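Geranyltranstransferase (Legionella pneumophila subsp. pneumophila, PDB 3LOM) transfers geranyl groups in isoprene biosynthesis as a magnesium-dependent member of the FPP/GGPP synthase family, probably making farnesyl diphosphate. Local coordinates at the interface of chains A and B. Residues are numbered along the deposited sequence; one frame, centred on the assembly and turned at random. Chains: chain A/B, Geranyltranstransferase.

The interface of chains A and B. Residues chain A 34-38; chain B 162, 165-166.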
ATOM      1  N   PRO A  34      -6.620   9.662  13.403  1.00 45.43           N
ATOM      2  CA  PRO A  34      -7.276  10.961  13.618  1.00 40.09           C
ATOM      3  C   PRO A  34      -8.685  11.111  13.023  1.00 47.70           C
ATOM      4  O   PRO A  34      -9.438  11.971  13.477  1.00 49.74           O
ATOM      5  CB  PRO A  34      -6.312  11.955  12.959  1.00 38.21           C
ATOM      6  CG  PRO A  34      -4.985  11.262  12.986  1.00 36.19           C
ATOM      7  CD  PRO A  34      -5.323   9.828  12.716  1.00 34.67           C
ATOM      8  N   ALA A  35      -9.038  10.296  12.028  1.00 40.01           N
ATOM      9  CA  ALA A  35     -10.379  10.367  11.438  1.00 44.69           C
ATOM     10  C   ALA A  35     -11.313   9.290  11.987  1.00 43.10           C
ATOM     11  O   ALA A  35     -11.051   8.102  11.793  1.00 45.39           O
ATOM     12  CB  ALA A  35     -10.306  10.279   9.921  1.00 39.13           C
ATOM     13  N   PRO A  36     -12.407   9.704  12.670  1.00 49.35           N
ATOM     14  CA  PRO A  36     -13.419   8.775  13.193  1.00 46.19           C
ATOM     15  C   PRO A  36     -14.074   7.881  12.141  1.00 44.80           C
ATOM     16  O   PRO A  36     -14.329   6.711  12.436  1.00 41.59           O
ATOM     17  CB  PRO A  36     -14.443   9.705  13.855  1.00 47.63           C
ATOM     18  CG  PRO A  36     -13.614  10.866  14.305  1.00 49.16           C
ATOM     19  CD  PRO A  36     -12.619  11.070  13.192  1.00 50.54           C
ATOM     20  N   GLN A  37     -14.323   8.414  10.938  1.00 42.73           N
ATOM     21  CA  GLN A  37     -14.807   7.615   9.799  1.00 45.08           C
ATOM     22  C   GLN A  37     -13.860   6.472   9.473  1.00 44.99           C
ATOM     23  O   GLN A  37     -14.301   5.363   9.174  1.00 44.02           O
ATOM     24  CB  GLN A  37     -14.967   8.464   8.534  1.00 46.93           C
ATOM     25  CG  GLN A  37     -16.323   9.078   8.329  1.00 63.77           C
ATOM     26  CD  GLN A  37     -17.360   8.095   7.838  1.00 51.45           C
ATOM     27  OE1 GLN A  37     -17.330   7.649   6.690  1.00 52.56           O
ATOM     28  NE2 GLN A  37     -18.304   7.767   8.703  1.00 52.66           N
ATOM     29  N   ILE A  38     -12.560   6.749   9.518  1.00 45.21           N
ATOM     30  CA  ILE A  38     -11.570   5.724   9.198  1.00 46.73           C
ATOM     31  C   ILE A  38     -11.574   4.605  10.238  1.00 42.70           C
ATOM     32  O   ILE A  38     -11.775   3.448   9.866  1.00 46.28           O
ATOM     33  CB  ILE A  38     -10.161   6.318   8.929  1.00 41.21           C
ATOM     34  CG1 ILE A  38     -10.205   7.268   7.721  1.00 47.61           C
ATOM     35  CG2 ILE A  38      -9.113   5.219   8.716  1.00 42.16           C
ATOM     36  CD1 ILE A  38     -10.721   6.658   6.412  1.00 35.10           C
TER
ATOM     37  N   SER B 162      -6.224   9.452   6.848  1.00 44.28           N
ATOM     38  CA  SER B 162      -7.109  10.208   7.747  1.00 36.60           C
ATOM     39  C   SER B 162      -7.295  11.648   7.303  1.00 38.15           C
ATOM     40  O   SER B 162      -8.417  12.137   7.301  1.00 41.94           O
ATOM     41  CB  SER B 162      -6.616  10.165   9.192  1.00 34.30           C
ATOM     42  OG  SER B 162      -6.960   8.909   9.771  1.00 38.24           O
ATOM     43  N   SER B 165      -9.666  11.857   4.318  1.00 39.51           N
ATOM     44  CA  SER B 165     -11.014  11.541   4.793  1.00 40.83           C
ATOM     45  C   SER B 165     -11.654  12.761   5.431  1.00 45.98           C
ATOM     46  O   SER B 165     -12.787  13.118   5.105  1.00 41.64           O
ATOM     47  CB  SER B 165     -10.977  10.404   5.804  1.00 41.70           C
ATOM     48  OG  SER B 165     -12.286  10.067   6.233  1.00 49.79           O
ATOM     49  N   LEU B 166     -10.898  13.400   6.319  1.00 43.35           N
ATOM     50  CA  LEU B 166     -11.325  14.617   6.991  1.00 47.25           C
ATOM     51  C   LEU B 166     -11.461  15.814   6.040  1.00 43.13           C
ATOM     52  O   LEU B 166     -12.358  16.632   6.218  1.00 48.63           O
ATOM     53  CB  LEU B 166     -10.398  14.934   8.171  1.00 44.29           C
ATOM     54  CG  LEU B 166     -10.449  13.962   9.363  1.00 53.31           C
ATOM     55  CD1 LEU B 166      -9.237  14.135  10.262  1.00 44.49           C
ATOM     56  CD2 LEU B 166     -11.752  14.081  10.175  1.00 43.66           C
TER
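B:Ser162 turns OG away from its own carbonyl carbon and beside its backbone N (chi1 -78°), which carries the hydroxyl to the backbone of A:Ala35. B:Ser165, one helical turn on, has the other setting: OG lies anti to the backbone N (chi1 -178°) and meets A:Ile38. Both serines, with B:Leu166, belong to helix 160-170 of chain B. Chain A brings the loop residues A:Pro34 and A:Ala35 and the first turn of helix 36-46.

The methyl group of A:Ala35 points into the face of the chain B helix. Its CB sits 3.7 Å from CG of B:Leu166, at the fork of the leucine. It also lies 3.8 Å from CB of B:Ser162. The two leucine methyls straddle this contact. CD1 reaches towards the carbonyl O of A:Pro34, at 3.9 Å, and CD2 lies towards the A:Pro36 ring.

The backbone N of A:Ala35 gives a weak hydrogen bond to the hydroxyl OG of B:Ser162, at 3.4 Å and bent to 147° at the hydrogen. The same hydroxyl OG lies 3.5 Å from CD of A:Pro34.

Further along, CG1 of A:Ile38 packs 3.8 Å from CB of B:Ser165. CD1 of the isoleucine continues past the same serine and touches both CB and OG. CB of A:Gln37 approaches that OG at 3.9 Å, while its amide bends away.

The small side chains of A:Ala35 and the two serines probably let the loop and helix start of chain A come close to the chain B helix. The patch is mainly apolar and recurs with the chains exchanged. It is a small part of the two-fold interface and probably helps to join the subunits, since dimers are usual in this synthase family.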